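Local coordinates for protein cytosine deaminase (Klebsiella pneumoniae, PDB 4R85) that probably deaminates 5-methylcytosine to thymine and cytosine to uracil, as an iron-binding hydrolase of the amidohydrolase family, at residues 8-13 with 344-349; 107-112 with 401-406; 115-120 with 147-152. All blocks are in the same frame, centred on the assembly; numbering follows the deposited sequence.

Contact 1 of 3, residues 8-13 with 344-349; sequences LRRQEA and CLDFVT
A salt bridge between Arg9 and Asp346 joins the small N-terminal sheet to the barrel. Residues 8-13 form the turn between strands 2-7 and 14-20. Residues 344-349 link helix 338-342 to helix 350-355 and begin with a short 3-10 turn. The guanidinium of Arg9 meets the carboxylate end-on, and both of its terminal nitrogens give to the same oxygen. Arg9 NH2 lies 2.7 Å from Asp346 OD1, and Arg9 NH1 lies 2.9 Å from that atom. OD1 sits in the guanidinium plane. The carboxylate is turned 79° against that plane, and NH2 comes to OD1 from above the carboxylate. The Arg9 chain bends at chi3 (54°), which turns NE over Leu345. Arg9 NE is 3.6 Å from Leu345 CB, and this methylene covers one face of the guanidinium, off toward the rim.

Water extends the polar contact. One water accepts from Arg9 NH1 and donates to Thr349 OG1. The hydroxyl of Thr349 also gives a bond to its own segment, with OG1 2.8 Å from Leu345 O. Val348 N reaches that carbonyl from the opposite face. Arg10 is more loosely held, with its NH1 4.4 Å from Asp346 OD2. A second water joins Arg10 NH1 to Asp346 OD1, and a third, weakly bound to NH1, donates to OD2.

Both charges have further partners. Arg9 NH2 also bridges to Asp380, and Asp346 OD2 to Arg343. The positive groups around Asp346 would favour its ionised form. The contact is an interdomain salt bridge of the amidohydrolase fold, in which a small beta domain packs against a TIM-like barrel.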
loop_
_atom_site.group_PDB
_atom_site.type_symbol
_atom_site.label_atom_id
_atom_site.label_comp_id
_atom_site.label_asym_id
_atom_site.label_seq_id
_atom_site.Cartn_x
_atom_site.Cartn_y
_atom_site.Cartn_z
ATOM N N LEU A 8 23.118 -9.597 -7.173
ATOM C CA LEU A 8 22.378 -9.190 -8.365
ATOM C C LEU A 8 21.051 -9.930 -8.361
ATOM O O LEU A 8 20.902 -10.937 -7.662
ATOM C CB LEU A 8 23.183 -9.485 -9.631
ATOM C CG LEU A 8 24.479 -8.676 -9.739
ATOM C CD1 LEU A 8 25.275 -9.124 -10.957
ATOM C CD2 LEU A 8 24.182 -7.165 -9.805
ATOM N N ARG A 9 20.080 -9.427 -9.113
ATOM C CA ARG A 9 18.724 -9.967 -9.046
ATOM C C ARG A 9 18.636 -11.423 -9.485
ATOM O O ARG A 9 19.181 -11.804 -10.521
ATOM C CB ARG A 9 17.744 -9.106 -9.853
ATOM C CG ARG A 9 17.420 -7.778 -9.189
ATOM C CD ARG A 9 16.253 -7.086 -9.884
ATOM N NE ARG A 9 15.102 -7.983 -9.953
ATOM C CZ ARG A 9 14.358 -8.166 -11.038
ATOM N NH1 ARG A 9 14.633 -7.500 -12.156
ATOM N NH2 ARG A 9 13.326 -9.001 -10.995
ATOM N N ARG A 10 17.951 -12.228 -8.674
ATOM C CA ARG A 10 17.681 -13.629 -8.993
ATOM C C ARG A 10 18.943 -14.465 -9.204
ATOM O O ARG A 10 18.943 -15.411 -9.994
ATOM C CB ARG A 10 16.747 -13.738 -10.204
ATOM C CG ARG A 10 15.403 -13.053 -9.994
ATOM C CD ARG A 10 14.570 -13.043 -11.267
ATOM N NE ARG A 10 13.932 -14.329 -11.533
ATOM C CZ ARG A 10 13.154 -14.567 -12.585
ATOM N NH1 ARG A 10 12.918 -13.606 -13.472
ATOM N NH2 ARG A 10 12.611 -15.765 -12.752
ATOM N N GLN A 11 20.013 -14.108 -8.498
ATOM C CA GLN A 11 21.240 -14.904 -8.487
ATOM C C GLN A 11 21.707 -15.096 -7.052
ATOM O O GLN A 11 21.423 -14.265 -6.185
ATOM C CB GLN A 11 22.337 -14.236 -9.313
ATOM C CG GLN A 11 22.000 -14.094 -10.781
ATOM C CD GLN A 11 23.204 -13.706 -11.612
ATOM O OE1 GLN A 11 23.271 -12.599 -12.147
ATOM N NE2 GLN A 11 24.163 -14.620 -11.728
ATOM N N GLU A 12 22.412 -16.191 -6.787
ATOM C CA GLU A 12 22.851 -16.449 -5.420
ATOM C C GLU A 12 24.261 -15.924 -5.138
ATOM O O GLU A 12 24.606 -15.666 -3.983
ATOM C CB GLU A 12 22.750 -17.939 -5.069
ATOM C CG GLU A 12 22.584 -18.192 -3.571
ATOM C CD GLU A 12 22.694 -19.665 -3.194
ATOM O OE1 GLU A 12 22.253 -20.525 -3.990
ATOM O OE2 GLU A 12 23.228 -19.957 -2.099
ATOM N N ALA A 13 25.066 -15.757 -6.185
ATOM C CA ALA A 13 26.465 -15.347 -6.009
ATOM C C ALA A 13 26.609 -13.865 -5.653
ATOM O O ALA A 13 25.736 -13.060 -5.966
ATOM C CB ALA A 13 27.269 -15.663 -7.256
ATOM N N CYS A 344 9.397 -9.689 -8.725
ATOM C CA CYS A 344 8.477 -8.539 -8.772
ATOM C C CYS A 344 9.158 -7.213 -9.094
ATOM O O CYS A 344 8.501 -6.256 -9.532
ATOM C CB CYS A 344 7.678 -8.411 -7.471
ATOM S SG CYS A 344 8.686 -8.033 -6.012
ATOM N N LEU A 345 10.470 -7.130 -8.900
ATOM C CA LEU A 345 11.145 -5.865 -9.218
ATOM C C LEU A 345 11.159 -5.557 -10.725
ATOM O O LEU A 345 11.377 -4.399 -11.125
ATOM C CB LEU A 345 12.559 -5.806 -8.619
ATOM C CG LEU A 345 12.623 -5.600 -7.099
ATOM C CD1 LEU A 345 14.073 -5.566 -6.600
ATOM C CD2 LEU A 345 11.863 -4.331 -6.678
ATOM N N ASP A 346 10.909 -6.578 -11.549
ATOM C CA ASP A 346 10.716 -6.385 -12.994
ATOM C C ASP A 346 9.757 -5.228 -13.305
ATOM O O ASP A 346 9.961 -4.475 -14.260
ATOM C CB ASP A 346 10.112 -7.631 -13.646
ATOM C CG ASP A 346 11.087 -8.795 -13.764
ATOM O OD1 ASP A 346 12.306 -8.632 -13.521
ATOM O OD2 ASP A 346 10.607 -9.890 -14.135
ATOM N N PHE A 347 8.694 -5.115 -12.518
ATOM C CA PHE A 347 7.600 -4.193 -12.833
ATOM C C PHE A 347 7.912 -2.727 -12.569
ATOM O O PHE A 347 7.142 -1.846 -12.969
ATOM C CB PHE A 347 6.317 -4.620 -12.110
ATOM C CG PHE A 347 5.872 -6.008 -12.479
ATOM C CD1 PHE A 347 5.381 -6.270 -13.752
ATOM C CD2 PHE A 347 5.983 -7.053 -11.577
ATOM C CE1 PHE A 347 4.991 -7.552 -14.116
ATOM C CE2 PHE A 347 5.597 -8.334 -11.933
ATOM C CZ PHE A 347 5.098 -8.586 -13.201
ATOM N N VAL A 348 9.036 -2.466 -11.904
ATOM C CA VAL A 348 9.440 -1.090 -11.620
ATOM C C VAL A 348 10.878 -0.807 -12.044
ATOM O O VAL A 348 11.425 0.249 -11.730
ATOM C CB VAL A 348 9.259 -0.742 -10.147
ATOM C CG1 VAL A 348 7.774 -0.849 -9.768
ATOM C CG2 VAL A 348 10.115 -1.651 -9.286
ATOM N N THR A 349 11.486 -1.758 -12.747
ATOM C CA THR A 349 12.804 -1.556 -13.335
ATOM C C THR A 349 12.825 -1.965 -14.817
ATOM O O THR A 349 12.515 -1.156 -15.698
ATOM C CB THR A 349 13.948 -2.296 -12.538
ATOM O OG1 THR A 349 13.684 -3.705 -12.482
ATOM C CG2 THR A 349 14.087 -1.727 -11.119
HETATM O O HOH W 1 16.260 -5.096 -12.588
HETATM O O HOH W 2 13.880 -11.014 -14.093
HETATM O O HOH W 3 10.916 -12.165 -15.528
#

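Contact 2 of 3, residues 107-112 with 401-406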
loop_
_atom_site.group_PDB
_atom_site.type_symbol
_atom_site.label_atom_id
_atom_site.label_comp_id
_atom_site.label_asym_id
_atom_site.label_seq_id
_atom_site.Cartn_x
_atom_site.Cartn_y
_atom_site.Cartn_z
ATOM N N ARG A 107 14.186 11.289 -7.017
ATOM C CA ARG A 107 15.619 11.072 -6.821
ATOM C C ARG A 107 15.884 10.441 -5.454
ATOM O O ARG A 107 16.691 9.512 -5.335
ATOM C CB ARG A 107 16.370 12.405 -6.950
ATOM C CG ARG A 107 17.887 12.354 -6.687
ATOM C CD ARG A 107 18.242 12.632 -5.227
ATOM N NE ARG A 107 17.412 13.688 -4.636
ATOM C CZ ARG A 107 17.670 14.987 -4.737
ATOM N NH1 ARG A 107 18.734 15.400 -5.408
ATOM N NH2 ARG A 107 16.863 15.875 -4.164
ATOM N N ASP A 108 15.215 10.959 -4.424
ATOM C CA ASP A 108 15.373 10.433 -3.071
ATOM C C ASP A 108 15.041 8.949 -3.006
ATOM O O ASP A 108 15.577 8.227 -2.166
ATOM C CB ASP A 108 14.506 11.184 -2.067
ATOM C CG ASP A 108 15.044 12.570 -1.744
ATOM O OD1 ASP A 108 16.227 12.857 -2.063
ATOM O OD2 ASP A 108 14.276 13.370 -1.158
ATOM N N PHE A 109 14.157 8.500 -3.890
ATOM C CA PHE A 109 13.742 7.108 -3.896
ATOM C C PHE A 109 14.333 6.275 -5.046
ATOM O O PHE A 109 13.786 5.233 -5.414
ATOM C CB PHE A 109 12.215 7.001 -3.840
ATOM C CG PHE A 109 11.654 7.296 -2.485
ATOM C CD1 PHE A 109 11.766 6.366 -1.460
ATOM C CD2 PHE A 109 11.025 8.513 -2.228
ATOM C CE1 PHE A 109 11.254 6.636 -0.194
ATOM C CE2 PHE A 109 10.503 8.789 -0.977
ATOM C CZ PHE A 109 10.613 7.845 0.044
ATOM N N GLY A 110 15.455 6.735 -5.599
ATOM C CA GLY A 110 16.218 5.943 -6.553
ATOM C C GLY A 110 15.773 5.987 -8.004
ATOM O O GLY A 110 16.236 5.194 -8.824
ATOM N N VAL A 111 14.880 6.909 -8.337
ATOM C CA VAL A 111 14.392 7.015 -9.707
ATOM C C VAL A 111 15.323 7.872 -10.553
ATOM O O VAL A 111 15.594 9.017 -10.199
ATOM C CB VAL A 111 12.991 7.640 -9.755
ATOM C CG1 VAL A 111 12.577 7.851 -11.199
ATOM C CG2 VAL A 111 11.994 6.741 -9.030
ATOM N N GLN A 112 15.805 7.326 -11.672
ATOM C CA GLN A 112 16.670 8.093 -12.569
ATOM C C GLN A 112 16.082 8.242 -13.976
ATOM O O GLN A 112 16.657 8.908 -14.835
ATOM C CB GLN A 112 18.057 7.461 -12.656
ATOM C CG GLN A 112 18.883 7.538 -11.370
ATOM C CD GLN A 112 20.330 7.134 -11.599
ATOM O OE1 GLN A 112 20.892 7.397 -12.663
ATOM N NE2 GLN A 112 20.933 6.470 -10.610
ATOM N N LEU A 401 23.426 10.223 -4.231
ATOM C CA LEU A 401 22.658 10.078 -3.000
ATOM C C LEU A 401 23.298 9.025 -2.108
ATOM O O LEU A 401 23.676 7.955 -2.568
ATOM C CB LEU A 401 21.206 9.687 -3.299
ATOM C CG LEU A 401 20.269 9.386 -2.117
ATOM C CD1 LEU A 401 18.833 9.693 -2.510
ATOM C CD2 LEU A 401 20.364 7.933 -1.609
ATOM N N GLN A 402 23.388 9.335 -0.823
ATOM C CA GLN A 402 23.876 8.391 0.163
ATOM C C GLN A 402 23.016 8.494 1.417
ATOM O O GLN A 402 22.902 9.564 2.027
ATOM C CB GLN A 402 25.343 8.660 0.498
ATOM C CG GLN A 402 25.943 7.653 1.464
ATOM C CD GLN A 402 25.944 6.249 0.897
ATOM O OE1 GLN A 402 26.279 6.046 -0.268
ATOM N NE2 GLN A 402 25.551 5.272 1.714
ATOM N N ARG A 403 22.400 7.374 1.774
ATOM C CA ARG A 403 21.593 7.262 2.974
ATOM C C ARG A 403 22.339 6.372 3.946
ATOM O O ARG A 403 23.003 5.419 3.540
ATOM C CB ARG A 403 20.261 6.596 2.633
ATOM C CG ARG A 403 19.031 7.309 3.131
ATOM C CD ARG A 403 17.781 6.499 2.785
ATOM N NE ARG A 403 16.667 7.337 2.350
ATOM C CZ ARG A 403 16.337 7.552 1.079
ATOM N NH1 ARG A 403 17.029 6.983 0.092
ATOM N NH2 ARG A 403 15.301 8.330 0.792
ATOM N N GLU A 404 22.239 6.673 5.234
ATOM C CA GLU A 404 22.798 5.783 6.232
ATOM C C GLU A 404 21.835 4.628 6.458
ATOM O O GLU A 404 20.622 4.783 6.302
ATOM C CB GLU A 404 23.066 6.529 7.539
ATOM C CG GLU A 404 24.384 7.285 7.558
ATOM C CD GLU A 404 25.590 6.360 7.497
ATOM O OE1 GLU A 404 25.452 5.169 7.856
ATOM O OE2 GLU A 404 26.679 6.822 7.086
ATOM N N VAL A 405 22.374 3.465 6.797
ATOM C CA VAL A 405 21.544 2.328 7.165
ATOM C C VAL A 405 20.817 2.660 8.464
ATOM O O VAL A 405 21.420 3.172 9.409
ATOM C CB VAL A 405 22.381 1.039 7.333
ATOM C CG1 VAL A 405 21.525 -0.099 7.867
ATOM C CG2 VAL A 405 23.007 0.648 6.008
ATOM N N GLU A 406 19.517 2.390 8.495
ATOM C CA GLU A 406 18.704 2.699 9.663
ATOM C C GLU A 406 19.253 1.998 10.901
ATOM O O GLU A 406 19.590 0.811 10.861
ATOM C CB GLU A 406 17.253 2.287 9.424
ATOM C CG GLU A 406 16.287 2.809 10.469
ATOM C CD GLU A 406 14.873 2.325 10.239
ATOM O OE1 GLU A 406 14.674 1.096 10.136
ATOM O OE2 GLU A 406 13.962 3.175 10.154
#
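Arg403 reaches the end of helix 92-108 with a chain extended at chi2 (-177°) and bent at chi3 (-140°). Its guanidinium meets the backbone carbonyl of Asp108 end-on. Leu401, two residues back on the same strand, has CG anti to the backbone N (chi1 176°), and its CD1 lies against the same helix end.

Both terminal nitrogens of Arg403 give to one oxygen. Arg403 NH1 is 3.0 Å from Asp108 O and comes nearly straight down the carbonyl bond. Arg403 NH2 is also 3.0 Å from Asp108 O, but it lies above the carbonyl plane. The oxygen itself lies in the guanidinium plane. A positive group here would interact favourably with the negative end of the helix dipole. Arg403 NH1 gives a further bond to Val390 O. Arg403 NH2 also stands over one face of the Phe109 ring. Arg403 CZ is 5.7 Å from the centroid of the Phe109 ring, a long cation-pi pair that is at most weakly attractive.

Leu401 CD1 is 3.5 Å from Arg107 O and 3.6 Å from Asp108 CA. The methyl thus rests on backbone as well as on Arg107 CD. Within the helix end, Arg107 NE forms a salt bridge to Asp108 OD1 at 3.0 Å, coming from above the carboxylate plane. That oxygen is also bonded to Tyr410 of the second subunit.

The dimer interface lies beside this contact. Ile408 of the second subunit packs on Asp108, Leu401 and Arg403, and Gln402 and Arg403 pair antiparallel with a strand of that chain. The helix ends in a Schellman motif, with Gly110 at C-prime and Gly110 N bonded to Arg107 O.

Contact 3 of 3, residues 115-120 with 147-152. With 17E (5-methylcytosine), chain G.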
loop_
_atom_site.group_PDB
_atom_site.type_symbol
_atom_site.label_atom_id
_atom_site.label_comp_id
_atom_site.label_asym_id
_atom_site.label_seq_id
_atom_site.Cartn_x
_atom_site.Cartn_y
_atom_site.Cartn_z
ATOM N N ARG A 115 9.085 9.478 -17.225
ATOM C CA ARG A 115 8.301 9.949 -18.357
ATOM C C ARG A 115 7.123 10.753 -17.816
ATOM O O ARG A 115 6.285 10.217 -17.085
ATOM C CB ARG A 115 7.818 8.780 -19.219
ATOM C CG ARG A 115 6.863 9.198 -20.338
ATOM C CD ARG A 115 6.409 7.987 -21.154
ATOM N NE ARG A 115 7.439 7.550 -22.097
ATOM C CZ ARG A 115 7.289 6.514 -22.910
ATOM N NH1 ARG A 115 6.161 5.814 -22.867
ATOM N NH2 ARG A 115 8.263 6.173 -23.752
ATOM N N THR A 116 7.074 12.042 -18.143
ATOM C CA THR A 116 5.999 12.881 -17.633
ATOM C C THR A 116 5.025 13.199 -18.746
ATOM O O THR A 116 5.431 13.452 -19.877
ATOM C CB THR A 116 6.503 14.207 -17.001
ATOM O OG1 THR A 116 5.391 14.913 -16.436
ATOM C CG2 THR A 116 7.170 15.105 -18.036
ATOM N N HIS A 117 3.738 13.150 -18.427
ATOM C CA HIS A 117 2.726 13.690 -19.320
ATOM C C HIS A 117 2.561 15.175 -19.001
ATOM O O HIS A 117 2.675 15.580 -17.841
ATOM C CB HIS A 117 1.405 12.920 -19.162
ATOM C CG HIS A 117 1.518 11.483 -19.567
ATOM N ND1 HIS A 117 0.983 10.995 -20.739
ATOM C CD2 HIS A 117 2.169 10.446 -18.989
ATOM C CE1 HIS A 117 1.283 9.711 -20.855
ATOM N NE2 HIS A 117 2.001 9.355 -19.806
ATOM N N VAL A 118 2.348 15.989 -20.033
ATOM C CA VAL A 118 2.094 17.414 -19.853
ATOM C C VAL A 118 0.853 17.791 -20.641
ATOM O O VAL A 118 0.768 17.498 -21.825
ATOM C CB VAL A 118 3.254 18.280 -20.378
ATOM C CG1 VAL A 118 2.992 19.768 -20.069
ATOM C CG2 VAL A 118 4.558 17.824 -19.780
ATOM N N ASP A 119 -0.102 18.448 -19.987
ATOM C CA ASP A 119 -1.353 18.829 -20.634
ATOM C C ASP A 119 -1.086 19.891 -21.709
ATOM O O ASP A 119 -0.599 20.979 -21.406
ATOM C CB ASP A 119 -2.346 19.331 -19.575
ATOM C CG ASP A 119 -3.695 19.731 -20.149
ATOM O OD1 ASP A 119 -4.509 20.274 -19.367
ATOM O OD2 ASP A 119 -3.959 19.511 -21.353
ATOM N N VAL A 120 -1.387 19.559 -22.964
ATOM C CA VAL A 120 -1.173 20.502 -24.065
ATOM C C VAL A 120 -2.495 21.094 -24.567
ATOM O O VAL A 120 -2.512 21.860 -25.523
ATOM C CB VAL A 120 -0.382 19.879 -25.241
ATOM C CG1 VAL A 120 1.001 19.420 -24.772
ATOM C CG2 VAL A 120 -1.145 18.714 -25.861
ATOM N N VAL A 147 5.656 13.686 -22.638
ATOM C CA VAL A 147 4.519 13.302 -23.468
ATOM C C VAL A 147 3.565 14.486 -23.691
ATOM O O VAL A 147 3.101 15.104 -22.727
ATOM C CB VAL A 147 3.690 12.185 -22.806
ATOM C CG1 VAL A 147 2.647 11.635 -23.795
ATOM C CG2 VAL A 147 4.590 11.042 -22.273
ATOM N N ALA A 148 3.266 14.786 -24.953
ATOM C CA ALA A 148 2.204 15.739 -25.281
ATOM C C ALA A 148 0.838 15.116 -25.025
ATOM O O ALA A 148 0.316 14.370 -25.850
ATOM C CB ALA A 148 2.314 16.187 -26.723
ATOM N N PHE A 149 0.256 15.451 -23.880
ATOM C CA PHE A 149 -0.963 14.820 -23.393
ATOM C C PHE A 149 -2.116 15.808 -23.542
ATOM O O PHE A 149 -2.113 16.856 -22.902
ATOM C CB PHE A 149 -0.778 14.451 -21.914
ATOM C CG PHE A 149 -2.044 13.995 -21.223
ATOM C CD1 PHE A 149 -2.816 12.970 -21.749
ATOM C CD2 PHE A 149 -2.444 14.579 -20.034
ATOM C CE1 PHE A 149 -3.974 12.546 -21.110
ATOM C CE2 PHE A 149 -3.595 14.163 -19.386
ATOM C CZ PHE A 149 -4.363 13.146 -19.921
ATOM N N PRO A 150 -3.083 15.497 -24.419
ATOM C CA PRO A 150 -4.203 16.415 -24.658
ATOM C C PRO A 150 -5.332 16.133 -23.664
ATOM O O PRO A 150 -6.310 15.482 -24.022
ATOM C CB PRO A 150 -4.642 16.056 -26.074
ATOM C CG PRO A 150 -4.337 14.558 -26.173
ATOM C CD PRO A 150 -3.127 14.306 -25.292
ATOM N N GLN A 151 -5.182 16.618 -22.434
ATOM C CA GLN A 151 -6.128 16.319 -21.354
ATOM C C GLN A 151 -7.598 16.493 -21.726
ATOM O O GLN A 151 -8.447 15.671 -21.367
ATOM C CB GLN A 151 -5.830 17.195 -20.140
ATOM C CG GLN A 151 -6.826 17.047 -19.003
ATOM C CD GLN A 151 -6.695 15.697 -18.315
ATOM O OE1 GLN A 151 -5.911 15.541 -17.381
ATOM N NE2 GLN A 151 -7.449 14.714 -18.787
ATOM N N GLU A 152 -7.917 17.572 -22.428
ATOM C CA GLU A 152 -9.323 17.827 -22.716
ATOM C C GLU A 152 -9.751 17.335 -24.098
ATOM O O GLU A 152 -10.822 17.687 -24.600
ATOM C CB GLU A 152 -9.664 19.300 -22.463
ATOM C CG GLU A 152 -9.457 19.627 -20.981
ATOM C CD GLU A 152 -9.942 20.999 -20.586
ATOM O OE1 GLU A 152 -9.219 21.678 -19.821
ATOM O OE2 GLU A 152 -11.040 21.389 -21.029
HETATM N N1 17E G . -5.518 13.142 -16.172
HETATM C C2 17E G . -6.082 11.998 -16.560
HETATM O O2 17E G . -6.898 11.988 -17.663
HETATM N N3 17E G . -5.869 10.854 -15.902
HETATM C C4 17E G . -5.077 10.831 -14.817
HETATM N N4 17E G . -4.859 9.604 -14.121
HETATM C C5 17E G . -4.464 12.005 -14.374
HETATM C C6 17E G . -4.710 13.171 -15.093
HETATM C CM5 17E G . -3.577 11.997 -13.170
#
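Arg115 opens the contact by laying CG against Val147 CG2, while its charged end turns elsewhere, to Gln145. The carbonyl of Thr116 then takes the first bond between the two segments, with Val147 N 2.8 Å from Thr116 O.

The His117 and Val147 side chains lie side by side. Val147 CG2 sits over the centre of the imidazole, 3.8 Å from the ring centroid, in a CH-pi contact. The His117 ring also makes an offset edge-to-face pair with Phe149, its edge toward the face of that ring and the planes at 88°. His117 is not among the metal ligands, though its side chain is about 5 Å from the iron.

Val118 continues the strand pairing: its N gives to Val147 O, and its O accepts from Phe149 N. Its side chain turns to the other face of the sheet.

Asp119 has CG anti to its backbone N (chi1 -179°). The carboxylate crosses Gln151, with Asp119 OD2 3.2 Å from Gln151 CB. Asp119 OD2 has only a weak bond to Gln151 N, but a firmer one to Thr121.

Val120 N closes the pairing at Phe149 O, 2.8 Å away, and Val120 CG1 packs on Ala148.

Beyond the strand end, Gln151 reads the ligand. Its OE1 is 2.7 Å from N1 of 5-methylcytosine, and its NE2 is 3.0 Å from O2. Both bonds are nearly straight. Phe149 CZ lies 3.6 Å from the same O2, which approaches the ring edge in plane. Glu212 and Asp308 also bond 5-methylcytosine. This is a beta-alpha-beta unit of a TIM-like barrel, with substrate-binding residues at the C-terminal ends of its strands.

Contact 3 alone bears on the active site, through Phe149 and Gln151 of the pocket. Contacts 1 and 2 join the barrel to the chain's terminal parts, contact 1 at the N-terminal sheet and contact 2 at strand 398-403. Their centres are 18 Å apart, and their nearest atoms about 7 Å apart. Contacts 2 and 3 are related through strand 111-119: contact 2 touches the helix end and turn that lead into it, and contact 3 uses its end by the ligand. Their centres are 29 Å apart. Contact 1 is 32 Å from contact 3 between centres, on the opposite side of the chain's centre. Of the three, contact 2 alone touches the second subunit.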